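Local coordinates for protein putative metal-dependent hydrolase (Parabacteroides distasonis ATCC 8503, PDB 3KL7) that binds two zinc ions in a metallo-beta-lactamase fold and is probably a metal-dependent hydrolase of unknown substrate, at residues I71-G76 with H143-Y148. Sequence-based numbering, arbitrary orientation.
Sequences ITHEHG and HRDNGY. With ZN (zinc ion), chain C.
The carbonyl O of Ile-71 accepts a hydrogen bond from Tyr-148 OH, 2.6 Å away, the hydroxyl sitting above the carbonyl plane; Asn-146 ND2 donates to that same OH and also reaches Leu-110 O. The segment then runs into the HxHxDH zinc-binding loop of the metallo-beta-lactamase fold, packed here against residues 143-148 of the other sheet's side. Thr-72 CA approaches the Tyr-148 ring obliquely, its CG2 touches CE2, and its O takes a nearly straight bond from Asn-146 N (3.1 Å, 168°). Its OG1, shared with Asp-52, accepts from His-73 ND1, steadying the ring that binds zinc through NE2. His-73 CB lies 3.2 Å from Asp-145 CG, with ring and carboxylate planes 34° apart. Glu-74, also held by Asn-99, places OE1 over one guanidinium face of Arg-144, a long, purely electrostatic pairing of 3.6 Å to NE. Arg-144 grips the Asp-145 carboxylate side-on, NE to OD1 and NH2 to OD2; its bend at chi3 (68°) turns the guanidinium back toward that neighbour. His-75 ND1 binds the same zinc as His-73, with His-140 and Asp-162, while its NE2 donates to a water 2.7 Å away that Arg-144 NH1 also holds, at 3.0 Å.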
loop_
_atom_site.group_PDB
_atom_site.type_symbol
_atom_site.label_atom_id
_atom_site.label_comp_id
_atom_site.label_asym_id
_atom_site.label_seq_id
_atom_site.Cartn_x
_atom_site.Cartn_y
_atom_site.Cartn_z
ATOM N N ILE A 71 3.457 -1.957 -7.888
ATOM C CA ILE A 71 4.265 -0.761 -7.614
ATOM C C ILE A 71 3.387 0.487 -7.543
ATOM O O ILE A 71 2.642 0.788 -8.490
ATOM C CB ILE A 71 5.339 -0.529 -8.676
ATOM C CG1 ILE A 71 6.162 -1.792 -8.895
ATOM C CG2 ILE A 71 6.243 0.647 -8.259
ATOM C CD1 ILE A 71 6.715 -2.395 -7.612
ATOM N N THR A 72 3.474 1.218 -6.424
ATOM C CA THR A 72 2.702 2.482 -6.250
ATOM C C THR A 72 3.332 3.664 -7.022
ATOM O O THR A 72 2.617 4.450 -7.670
ATOM C CB THR A 72 2.610 2.876 -4.777
ATOM O OG1 THR A 72 3.931 3.004 -4.237
ATOM C CG2 THR A 72 1.819 1.837 -3.977
ATOM N N HIS A 73 4.657 3.804 -6.941
ATOM C CA HIS A 73 5.356 4.867 -7.680
ATOM C C HIS A 73 6.842 4.615 -7.747
ATOM O O HIS A 73 7.338 3.650 -7.162
ATOM C CB HIS A 73 5.046 6.269 -7.089
ATOM C CG HIS A 73 5.567 6.483 -5.699
ATOM N ND1 HIS A 73 5.125 5.754 -4.617
ATOM C CD2 HIS A 73 6.469 7.368 -5.215
ATOM C CE1 HIS A 73 5.750 6.170 -3.527
ATOM N NE2 HIS A 73 6.572 7.147 -3.864
ATOM N N GLU A 74 7.553 5.511 -8.447
ATOM C CA GLU A 74 8.894 5.244 -8.981
ATOM C C GLU A 74 10.076 5.508 -8.038
ATOM O O GLU A 74 11.193 5.138 -8.348
ATOM C CB GLU A 74 9.094 6.085 -10.247
ATOM C CG GLU A 74 9.387 7.549 -9.972
ATOM C CD GLU A 74 9.040 8.443 -11.127
ATOM O OE1 GLU A 74 7.844 8.799 -11.276
ATOM O OE2 GLU A 74 9.963 8.807 -11.886
ATOM N N HIS A 75 9.825 6.157 -6.904
ATOM C CA HIS A 75 10.898 6.462 -5.943
ATOM C C HIS A 75 11.618 5.189 -5.465
ATOM O O HIS A 75 11.014 4.123 -5.355
ATOM C CB HIS A 75 10.336 7.248 -4.733
ATOM C CG HIS A 75 9.953 8.666 -5.051
ATOM N ND1 HIS A 75 9.039 9.370 -4.309
ATOM C CD2 HIS A 75 10.352 9.498 -6.040
ATOM C CE1 HIS A 75 8.899 10.580 -4.817
ATOM N NE2 HIS A 75 9.676 10.679 -5.873
ATOM N N GLY A 76 12.912 5.327 -5.174
ATOM C CA GLY A 76 13.803 4.168 -4.856
ATOM C C GLY A 76 13.455 3.353 -3.608
ATOM O O GLY A 76 13.831 2.195 -3.500
ATOM N N HIS A 143 -1.660 12.997 -10.015
ATOM C CA HIS A 143 -1.864 12.109 -11.215
ATOM C C HIS A 143 -0.724 11.107 -11.450
ATOM O O HIS A 143 -0.964 9.987 -11.925
ATOM C CB HIS A 143 -2.129 12.923 -12.519
ATOM C CG HIS A 143 -3.245 13.919 -12.403
ATOM N ND1 HIS A 143 -4.513 13.574 -11.984
ATOM C CD2 HIS A 143 -3.285 15.251 -12.665
ATOM C CE1 HIS A 143 -5.284 14.651 -11.985
ATOM N NE2 HIS A 143 -4.564 15.682 -12.395
ATOM N N ARG A 144 0.505 11.505 -11.117
ATOM C CA ARG A 144 1.689 10.693 -11.429
ATOM C C ARG A 144 1.695 9.309 -10.765
ATOM O O ARG A 144 2.108 8.332 -11.377
ATOM C CB ARG A 144 2.959 11.447 -11.052
ATOM C CG ARG A 144 4.211 10.860 -11.648
ATOM C CD ARG A 144 5.435 11.447 -11.015
ATOM N NE ARG A 144 5.553 11.033 -9.623
ATOM C CZ ARG A 144 6.461 11.508 -8.772
ATOM N NH1 ARG A 144 7.349 12.425 -9.175
ATOM N NH2 ARG A 144 6.487 11.065 -7.523
ATOM N N ASP A 145 1.214 9.237 -9.523
ATOM C CA ASP A 145 1.357 8.034 -8.699
ATOM C C ASP A 145 -0.006 7.423 -8.278
ATOM O O ASP A 145 -1.056 8.070 -8.356
ATOM C CB ASP A 145 2.172 8.371 -7.432
ATOM C CG ASP A 145 3.537 9.047 -7.749
ATOM O OD1 ASP A 145 4.060 8.867 -8.880
ATOM O OD2 ASP A 145 4.089 9.743 -6.848
ATOM N N ASN A 146 0.042 6.177 -7.813
ATOM C CA ASN A 146 -1.169 5.430 -7.442
ATOM C C ASN A 146 -1.171 5.010 -6.022
ATOM O O ASN A 146 -0.145 4.620 -5.469
ATOM C CB ASN A 146 -1.275 4.129 -8.269
ATOM C CG ASN A 146 -1.551 4.371 -9.724
ATOM O OD1 ASN A 146 -2.167 5.385 -10.111
ATOM N ND2 ASN A 146 -1.106 3.443 -10.554
ATOM N N GLY A 147 -2.334 5.074 -5.417
ATOM C CA GLY A 147 -2.662 4.176 -4.314
ATOM C C GLY A 147 -3.475 3.045 -4.958
ATOM O O GLY A 147 -3.886 3.185 -6.110
ATOM N N TYR A 148 -3.694 1.936 -4.220
ATOM C CA TYR A 148 -4.488 0.779 -4.723
ATOM C C TYR A 148 -5.492 0.293 -3.703
ATOM O O TYR A 148 -5.212 0.270 -2.535
ATOM C CB TYR A 148 -3.572 -0.403 -5.083
ATOM C CG TYR A 148 -2.595 -0.069 -6.133
ATOM C CD1 TYR A 148 -3.012 0.174 -7.438
ATOM C CD2 TYR A 148 -1.242 0.043 -5.841
ATOM C CE1 TYR A 148 -2.108 0.503 -8.417
ATOM C CE2 TYR A 148 -0.344 0.373 -6.805
ATOM C CZ TYR A 148 -0.777 0.608 -8.103
ATOM O OH TYR A 148 0.134 0.951 -9.082
HETATM ZN ZN ZN C . 7.703 8.635 -2.534
HETATM O O HOH W 1 9.610 12.951 -7.341
HETATM O O HOH W 2 9.222 7.525 -1.745
#